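Local coordinates for protein NAD-dependent L-serine dehydrogenase (Pseudomonas aeruginosa, PDB 3OBB) that catalyses the NAD-dependent oxidation of L-serine and methyl-L-serine, with low activity toward beta-hydroxyisobutyrate, and works as a homotetramer built as a dimer of dimers, at residues T91-E95 and K148-F153; L28-F32 and A47-A53; L183-A188 and A217-P223. All coordinates share one frame. Numbering follows the deposited sequence.

Contact 1 (T91-E95 and K148-F153); sequences TLVLE and KARPLF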
loop_
_atom_site.group_PDB
_atom_site.type_symbol
_atom_site.label_atom_id
_atom_site.label_comp_id
_atom_site.label_asym_id
_atom_site.label_seq_id
_atom_site.Cartn_x
_atom_site.Cartn_y
_atom_site.Cartn_z
ATOM N N THR A 91 8.559 26.262 38.579
ATOM C CA THR A 91 9.042 26.454 37.215
ATOM C C THR A 91 8.169 25.759 36.163
ATOM O O THR A 91 7.697 24.633 36.360
ATOM C CB THR A 91 10.572 26.093 37.032
ATOM O OG1 THR A 91 10.945 26.256 35.650
ATOM C CG2 THR A 91 10.892 24.653 37.450
ATOM N N LEU A 92 7.946 26.485 35.072
ATOM C CA LEU A 92 7.225 26.041 33.864
ATOM C C LEU A 92 8.138 25.234 32.947
ATOM O O LEU A 92 9.228 25.700 32.606
ATOM C CB LEU A 92 6.840 27.286 33.075
ATOM C CG LEU A 92 5.610 27.435 32.203
ATOM C CD1 LEU A 92 5.875 28.529 31.211
ATOM C CD2 LEU A 92 5.200 26.151 31.507
ATOM N N VAL A 93 7.701 24.047 32.527
ATOM C CA VAL A 93 8.472 23.262 31.566
ATOM C C VAL A 93 7.753 23.216 30.216
ATOM O O VAL A 93 6.584 22.862 30.152
ATOM C CB VAL A 93 8.768 21.817 32.055
ATOM C CG1 VAL A 93 9.720 21.116 31.078
ATOM C CG2 VAL A 93 9.364 21.806 33.425
ATOM N N LEU A 94 8.462 23.616 29.155
ATOM C CA LEU A 94 7.982 23.512 27.769
ATOM C C LEU A 94 8.819 22.482 27.007
ATOM O O LEU A 94 9.946 22.770 26.626
ATOM C CB LEU A 94 8.065 24.887 27.082
ATOM C CG LEU A 94 6.975 25.968 27.316
ATOM C CD1 LEU A 94 6.198 25.778 28.597
ATOM C CD2 LEU A 94 7.471 27.416 27.209
ATOM N N GLU A 95 8.289 21.276 26.820
ATOM C CA GLU A 95 8.985 20.239 26.077
ATOM C C GLU A 95 8.488 20.209 24.587
ATOM O O GLU A 95 7.357 19.733 24.288
ATOM C CB GLU A 95 8.830 18.884 26.775
ATOM C CG GLU A 95 10.002 17.938 26.575
ATOM C CD GLU A 95 10.475 17.871 25.104
ATOM O OE1 GLU A 95 11.599 18.359 24.783
ATOM O OE2 GLU A 95 9.706 17.334 24.280
ATOM N N LYS A 148 0.465 30.798 31.201
ATOM C CA LYS A 148 1.800 31.252 31.652
ATOM C C LYS A 148 2.805 31.265 30.497
ATOM O O LYS A 148 3.560 32.224 30.326
ATOM C CB LYS A 148 2.344 30.377 32.792
ATOM C CG LYS A 148 1.878 30.767 34.186
ATOM C CD LYS A 148 1.896 29.563 35.135
ATOM C CE LYS A 148 1.601 29.972 36.591
ATOM N NZ LYS A 148 0.836 28.880 37.290
ATOM N N ALA A 149 2.788 30.202 29.697
ATOM C CA ALA A 149 3.728 30.059 28.591
ATOM C C ALA A 149 3.463 30.985 27.410
ATOM O O ALA A 149 4.330 31.149 26.554
ATOM C CB ALA A 149 3.776 28.601 28.100
ATOM N N ARG A 150 2.277 31.573 27.343
ATOM C CA ARG A 150 1.882 32.240 26.108
ATOM C C ARG A 150 2.909 33.253 25.553
ATOM O O ARG A 150 3.333 33.096 24.402
ATOM C CB ARG A 150 0.470 32.820 26.178
ATOM C CG ARG A 150 0.058 33.380 24.836
ATOM C CD ARG A 150 -1.358 33.906 24.818
ATOM N NE ARG A 150 -2.341 32.844 24.957
ATOM C CZ ARG A 150 -2.684 31.972 24.007
ATOM N NH1 ARG A 150 -2.115 31.988 22.798
ATOM N NH2 ARG A 150 -3.606 31.068 24.282
ATOM N N PRO A 151 3.335 34.261 26.363
ATOM C CA PRO A 151 4.298 35.251 25.851
ATOM C C PRO A 151 5.579 34.639 25.272
ATOM O O PRO A 151 6.222 35.267 24.423
ATOM C CB PRO A 151 4.634 36.093 27.091
ATOM C CG PRO A 151 3.462 35.944 28.000
ATOM C CD PRO A 151 2.955 34.545 27.765
ATOM N N LEU A 152 5.947 33.440 25.730
ATOM C CA LEU A 152 7.136 32.735 25.223
ATOM C C LEU A 152 6.912 32.111 23.841
ATOM O O LEU A 152 7.804 32.142 22.985
ATOM C CB LEU A 152 7.594 31.649 26.198
ATOM C CG LEU A 152 8.183 32.082 27.536
ATOM C CD1 LEU A 152 8.310 30.871 28.426
ATOM C CD2 LEU A 152 9.523 32.726 27.324
ATOM N N PHE A 153 5.724 31.530 23.657
ATOM C CA PHE A 153 5.277 30.977 22.377
ATOM C C PHE A 153 5.119 32.079 21.352
ATOM O O PHE A 153 5.479 31.906 20.196
ATOM C CB PHE A 153 3.926 30.294 22.543
ATOM C CG PHE A 153 3.979 29.002 23.293
ATOM C CD1 PHE A 153 2.958 28.658 24.170
ATOM C CD2 PHE A 153 5.040 28.130 23.134
ATOM C CE1 PHE A 153 2.975 27.445 24.858
ATOM C CE2 PHE A 153 5.081 26.924 23.833
ATOM C CZ PHE A 153 4.033 26.581 24.697
#
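This is apolar helix-on-sheet packing in the core of the Rossmann-type NAD-binding domain: one helix, 143-156, lies across the central parallel strand 92-95. The axes of the short segments come within 10.0 Å at an angle of 48°, a separation typical of a helix covering a sheet, and no hydrogen bond crosses between them. None is needed, because the backbone of the strand is already paired within the sheet, Leu92 and Leu94 with Val63 on strand 62-65 and Val93 with Leu119 on strand 117-124. What the strand offers the helix is Leu92 and Leu94, two residues apart and so on the same face, while Val93 and Glu95 point to the other face, where helix 70-78 covers them. The helix answers with Ala149, whose small side chain lets the backbone come close: its CB is 3.8 Å from both Leu92 CD1 and Leu94 CD1, and CD1 of Leu92 even reaches Ala149 CA at 3.7 Å. One turn on, Leu152 fills the next space, its CD1 3.8 Å from Leu94 CD2, and it also packs on Val62 and on Tyr27 of the NAD(+) site. Phe153 leaves the helix sideways, yet the end of its side chain comes back over the sheet to touch Leu119 and Ala121. Lys148 suits the solvent edge, starting toward the strand but carrying its amine away to a salt bridge with Glu144. At the other end, the tip of the Phe153 ring closes on the strand, with CZ 4.0 Å from Leu94 CG.

Contact 2 (L28-F32 and A47-A53); sequences LLNVF and ASAARSA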
loop_
_atom_site.group_PDB
_atom_site.type_symbol
_atom_site.label_atom_id
_atom_site.label_comp_id
_atom_site.label_asym_id
_atom_site.label_seq_id
_atom_site.Cartn_x
_atom_site.Cartn_y
_atom_site.Cartn_z
ATOM N N LEU A 28 16.422 36.411 29.387
ATOM C CA LEU A 28 17.761 35.950 29.759
ATOM C C LEU A 28 17.792 34.435 29.611
ATOM O O LEU A 28 16.930 33.729 30.166
ATOM C CB LEU A 28 18.093 36.336 31.207
ATOM C CG LEU A 28 17.779 37.775 31.602
ATOM C CD1 LEU A 28 18.185 38.012 33.032
ATOM C CD2 LEU A 28 18.498 38.743 30.683
ATOM N N LEU A 29 18.773 33.925 28.872
ATOM C CA LEU A 29 18.838 32.485 28.679
ATOM C C LEU A 29 20.148 31.933 29.189
ATOM O O LEU A 29 21.196 32.508 28.937
ATOM C CB LEU A 29 18.684 32.101 27.194
ATOM C CG LEU A 29 17.526 32.494 26.242
ATOM C CD1 LEU A 29 17.291 31.345 25.278
ATOM C CD2 LEU A 29 16.216 32.864 26.880
ATOM N N ASN A 30 20.068 30.813 29.907
ATOM C CA ASN A 30 21.200 29.904 30.065
ATOM C C ASN A 30 20.973 28.776 29.095
ATOM O O ASN A 30 19.892 28.200 29.074
ATOM C CB ASN A 30 21.284 29.326 31.483
ATOM C CG ASN A 30 21.195 30.383 32.547
ATOM O OD1 ASN A 30 20.352 30.300 33.453
ATOM N ND2 ASN A 30 22.039 31.406 32.440
ATOM N N VAL A 31 21.982 28.449 28.296
ATOM C CA VAL A 31 21.809 27.450 27.235
ATOM C C VAL A 31 22.744 26.247 27.414
ATOM O O VAL A 31 23.827 26.359 28.001
ATOM C CB VAL A 31 21.948 28.071 25.810
ATOM C CG1 VAL A 31 20.883 29.128 25.592
ATOM C CG2 VAL A 31 23.366 28.665 25.539
ATOM N N PHE A 32 22.300 25.089 26.939
ATOM C CA PHE A 32 23.170 23.935 26.856
ATOM C C PHE A 32 22.814 23.116 25.646
ATOM O O PHE A 32 21.633 22.922 25.312
ATOM C CB PHE A 32 23.168 23.055 28.139
ATOM C CG PHE A 32 24.184 21.929 28.086
ATOM C CD1 PHE A 32 23.786 20.621 27.772
ATOM C CD2 PHE A 32 25.537 22.193 28.269
ATOM C CE1 PHE A 32 24.730 19.581 27.692
ATOM C CE2 PHE A 32 26.486 21.174 28.185
ATOM C CZ PHE A 32 26.072 19.859 27.891
ATOM N N ALA A 47 23.354 34.960 25.089
ATOM C CA ALA A 47 23.075 33.895 26.060
ATOM C C ALA A 47 24.268 33.697 27.014
ATOM O O ALA A 47 25.398 34.086 26.693
ATOM C CB ALA A 47 22.708 32.591 25.353
ATOM N N SER A 48 24.001 33.153 28.198
ATOM C CA SER A 48 25.060 32.598 29.037
ATOM C C SER A 48 25.104 31.093 28.799
ATOM O O SER A 48 24.059 30.462 28.555
ATOM C CB SER A 48 24.846 32.895 30.540
ATOM O OG SER A 48 24.013 34.029 30.740
ATOM N N ALA A 49 26.308 30.528 28.836
ATOM C CA ALA A 49 26.495 29.106 28.627
ATOM C C ALA A 49 26.388 28.402 29.959
ATOM O O ALA A 49 26.935 28.836 30.963
ATOM C CB ALA A 49 27.840 28.811 27.982
ATOM N N ALA A 50 25.661 27.304 29.969
ATOM C CA ALA A 50 25.581 26.502 31.180
ATOM C C ALA A 50 26.532 25.324 31.023
ATOM O O ALA A 50 26.879 24.947 29.904
ATOM C CB ALA A 50 24.159 26.037 31.390
ATOM N N ARG A 51 26.939 24.756 32.143
ATOM C CA ARG A 51 27.800 23.582 32.213
ATOM C C ARG A 51 27.143 22.315 31.680
ATOM O O ARG A 51 27.828 21.395 31.218
ATOM C CB ARG A 51 28.115 23.311 33.674
ATOM C CG ARG A 51 29.273 24.074 34.239
ATOM C CD ARG A 51 29.078 24.235 35.738
ATOM N NE ARG A 51 30.284 24.024 36.512
ATOM C CZ ARG A 51 31.408 24.730 36.382
ATOM N NH1 ARG A 51 31.489 25.678 35.451
ATOM N NH2 ARG A 51 32.458 24.467 37.172
ATOM N N SER A 52 25.824 22.246 31.821
ATOM C CA SER A 52 25.060 21.074 31.436
ATOM C C SER A 52 23.576 21.386 31.519
ATOM O O SER A 52 23.183 22.504 31.875
ATOM C CB SER A 52 25.396 19.884 32.345
ATOM O OG SER A 52 25.094 20.197 33.688
ATOM N N ALA A 53 22.761 20.385 31.195
ATOM C CA ALA A 53 21.312 20.488 31.320
ATOM C C ALA A 53 20.912 20.770 32.767
ATOM O O ALA A 53 20.161 21.717 33.034
ATOM C CB ALA A 53 20.643 19.222 30.811
#
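Three backbone hydrogen bonds join the strands in a parallel ladder: Ser48 N to Leu29 O at 3.0 Å, Val31 N to Ser48 O at 2.9 Å and Ala50 N to Val31 O at 2.9 Å. Ser48 thus gives and receives on either side of Asn30, and its O also takes a CA-H...O contact from Asn30 CA at 3.3 Å. The two strands belong to a beta-alpha-beta unit of the Rossmann-type domain, connected by helix 36-44, and all of 28-32 falls within the experimentally assigned NAD(+)-binding region. Small Ala47 fits beneath that helix, its CB 3.9 Å from Val31 CG1, and both side chains also meet Leu42. Asn30 and Ser48, polar and on the other face, suit a more open surface. Beyond the ladder, the chain turns around the flat ring of Phe32: Ser52 CA sits over one face, 3.5 Å from the ring centroid in a CH-pi contact, while Ala50 O lies at the ring's edge, 3.5 Å from Phe32 CD2.

Contact 3 (L183-A188 and A217-P223); sequences LMIGTA and ALEVYNP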
loop_
_atom_site.group_PDB
_atom_site.type_symbol
_atom_site.label_atom_id
_atom_site.label_comp_id
_atom_site.label_asym_id
_atom_site.label_seq_id
_atom_site.Cartn_x
_atom_site.Cartn_y
_atom_site.Cartn_z
ATOM N N LEU A 183 0.288 13.682 1.549
ATOM C CA LEU A 183 -0.016 14.616 0.467
ATOM C C LEU A 183 1.181 14.925 -0.419
ATOM O O LEU A 183 1.015 15.213 -1.619
ATOM C CB LEU A 183 -0.735 15.898 0.948
ATOM C CG LEU A 183 -0.055 16.778 1.927
ATOM C CD1 LEU A 183 0.862 17.736 1.130
ATOM C CD2 LEU A 183 -1.137 17.530 2.760
HETATM N N MSE A 184 2.367 14.850 0.170
HETATM C CA MSE A 184 3.605 15.062 -0.580
HETATM C C MSE A 184 3.886 13.920 -1.583
HETATM O O MSE A 184 4.246 14.144 -2.756
HETATM C CB MSE A 184 4.811 15.303 0.350
HETATM C CG MSE A 184 6.131 15.472 -0.411
HETATM SE SE MSE A 184 6.165 17.104 -1.523
HETATM C CE MSE A 184 6.423 18.468 -0.187
ATOM N N ILE A 185 3.688 12.688 -1.158
ATOM C CA ILE A 185 3.888 11.587 -2.111
ATOM C C ILE A 185 2.779 11.588 -3.148
ATOM O O ILE A 185 3.037 11.425 -4.348
ATOM C CB ILE A 185 3.995 10.229 -1.393
ATOM C CG1 ILE A 185 5.122 10.312 -0.358
ATOM C CG2 ILE A 185 4.285 9.101 -2.412
ATOM C CD1 ILE A 185 5.368 9.000 0.392
ATOM N N GLY A 186 1.541 11.799 -2.682
ATOM C CA GLY A 186 0.413 11.969 -3.571
ATOM C C GLY A 186 0.750 13.004 -4.640
ATOM O O GLY A 186 0.570 12.749 -5.826
ATOM N N THR A 187 1.256 14.162 -4.236
ATOM C CA THR A 187 1.564 15.237 -5.167
ATOM C C THR A 187 2.692 14.875 -6.176
ATOM O O THR A 187 2.560 15.068 -7.394
ATOM C CB THR A 187 1.838 16.591 -4.413
ATOM O OG1 THR A 187 0.702 16.931 -3.572
ATOM C CG2 THR A 187 2.077 17.733 -5.434
ATOM N N ALA A 188 3.762 14.282 -5.672
ATOM C CA ALA A 188 4.887 13.879 -6.497
ATOM C C ALA A 188 4.464 12.844 -7.544
ATOM O O ALA A 188 4.922 12.873 -8.696
ATOM C CB ALA A 188 5.978 13.309 -5.610
ATOM N N ALA A 217 1.433 21.100 -0.149
ATOM C CA ALA A 217 2.623 20.909 -0.976
ATOM C C ALA A 217 2.501 21.737 -2.252
ATOM O O ALA A 217 3.481 22.315 -2.698
ATOM C CB ALA A 217 2.831 19.466 -1.332
ATOM N N LEU A 218 1.301 21.749 -2.840
ATOM C CA LEU A 218 1.078 22.449 -4.090
ATOM C C LEU A 218 1.073 23.968 -3.881
ATOM O O LEU A 218 1.399 24.725 -4.804
ATOM C CB LEU A 218 -0.240 22.000 -4.734
ATOM C CG LEU A 218 -0.248 20.656 -5.486
ATOM C CD1 LEU A 218 -1.697 20.224 -5.772
ATOM C CD2 LEU A 218 0.560 20.655 -6.818
ATOM N N GLU A 219 0.724 24.417 -2.674
ATOM C CA GLU A 219 0.667 25.864 -2.421
ATOM C C GLU A 219 2.060 26.443 -2.246
ATOM O O GLU A 219 2.317 27.563 -2.630
ATOM C CB GLU A 219 -0.170 26.173 -1.166
ATOM C CG GLU A 219 -1.644 25.874 -1.311
ATOM C CD GLU A 219 -2.355 26.935 -2.145
ATOM O OE1 GLU A 219 -3.290 26.604 -2.899
ATOM O OE2 GLU A 219 -2.003 28.110 -2.042
ATOM N N VAL A 220 2.966 25.669 -1.653
ATOM C CA VAL A 220 4.115 26.263 -0.994
ATOM C C VAL A 220 5.366 25.403 -1.126
ATOM O O VAL A 220 6.453 25.828 -0.765
ATOM C CB VAL A 220 3.650 26.610 0.483
ATOM C CG1 VAL A 220 4.502 26.020 1.602
ATOM C CG2 VAL A 220 3.260 28.135 0.646
ATOM N N TYR A 221 5.242 24.200 -1.685
ATOM C CA TYR A 221 6.359 23.259 -1.581
ATOM C C TYR A 221 6.315 22.190 -2.676
ATOM O O TYR A 221 6.317 20.982 -2.386
ATOM C CB TYR A 221 6.257 22.576 -0.226
ATOM C CG TYR A 221 7.530 22.319 0.508
ATOM C CD1 TYR A 221 7.834 23.063 1.655
ATOM C CD2 TYR A 221 8.408 21.302 0.113
ATOM C CE1 TYR A 221 8.969 22.838 2.368
ATOM C CE2 TYR A 221 9.584 21.066 0.822
ATOM C CZ TYR A 221 9.844 21.821 1.972
ATOM O OH TYR A 221 10.977 21.596 2.729
ATOM N N ASN A 222 6.273 22.634 -3.927
ATOM C CA ASN A 222 6.022 21.708 -5.030
ATOM C C ASN A 222 7.225 20.778 -5.248
ATOM O O ASN A 222 8.346 21.263 -5.328
ATOM C CB ASN A 222 5.646 22.492 -6.299
ATOM C CG ASN A 222 5.205 21.563 -7.434
ATOM O OD1 ASN A 222 6.027 20.757 -7.943
ATOM N ND2 ASN A 222 3.896 21.607 -7.788
ATOM N N PRO A 223 7.018 19.437 -5.290
ATOM C CA PRO A 223 8.173 18.523 -5.435
ATOM C C PRO A 223 8.844 18.408 -6.808
ATOM O O PRO A 223 9.885 17.752 -6.912
ATOM C CB PRO A 223 7.577 17.171 -5.027
ATOM C CG PRO A 223 6.165 17.273 -5.461
ATOM C CD PRO A 223 5.763 18.666 -5.113
#
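Selenomethionine at Met184 reaches across from helix 168-196 and lays its flexible end over Ala217, Tyr221 and Pro223 at once. Its CE is 3.9 Å from Ala217 CB, 3.5 Å from Tyr221 CD2 and 3.3 Å from Tyr221 O, while its SE meets Pro223 CB at 3.8 Å; a long, unbranched side chain can bend to fit so uneven a surface. Ala217 is small enough to let the backbones approach, with its CA 5.9 Å from that of Met184, and its CB also touches Leu183 CD1 at 3.6 Å. One turn further along, Thr187 turns its methyl outward: CG2 lies 3.6 Å from Leu218 CD2 and 3.8 Å from Pro223 CD. Its hydroxyl is satisfied within its own helix, donating from OG1 to Leu183 O at 2.6 Å, and it also bonds to Asn215, so a polar residue is at home in this apolar interface. The rigid ring of Pro223 then presses on Ala188, Pro223 CG lying 3.8 Å from Ala188 CA and 4.0 Å from Ala188 CB, a close approach that suits so short a side chain. No hydrogen bond links the two segments. Leu179 of a second subunit packs on both Thr187 and Leu218, so the contact lies beside a subunit interface. The phenol of Tyr221 points off to Asp286, with a weak hydrogen bond to a bound buffer molecule, EPE. A short helix and its trailing turn thus pack against a long one, in the all-helical C-terminal domain characteristic of the 3-hydroxyisobutyrate dehydrogenase and 6-phosphogluconate dehydrogenase relatives.

Contacts 1 and 2 serve the same sheet of the NAD-binding domain, one covering a central strand, the other pairing marginal strand 48-49; their centres are about 17 Å apart and their nearest atoms about 7 Å. Contact 3 lies in the C-terminal domain across the chain's centre, its centre about 33 Å from that of contact 1 and about 39 Å from that of contact 2. Both domains supply the cofactor site, NAD(+)-binding His13 from one and Lys248 from the other; the side chain of Tyr221 in contact 3 is about 9 Å from that of His13, and helix 168-196 also carries the catalytic Lys173. Phe32 in contact 2 has its side chain about 11 Å from that of NAD(+)-binding Pro68.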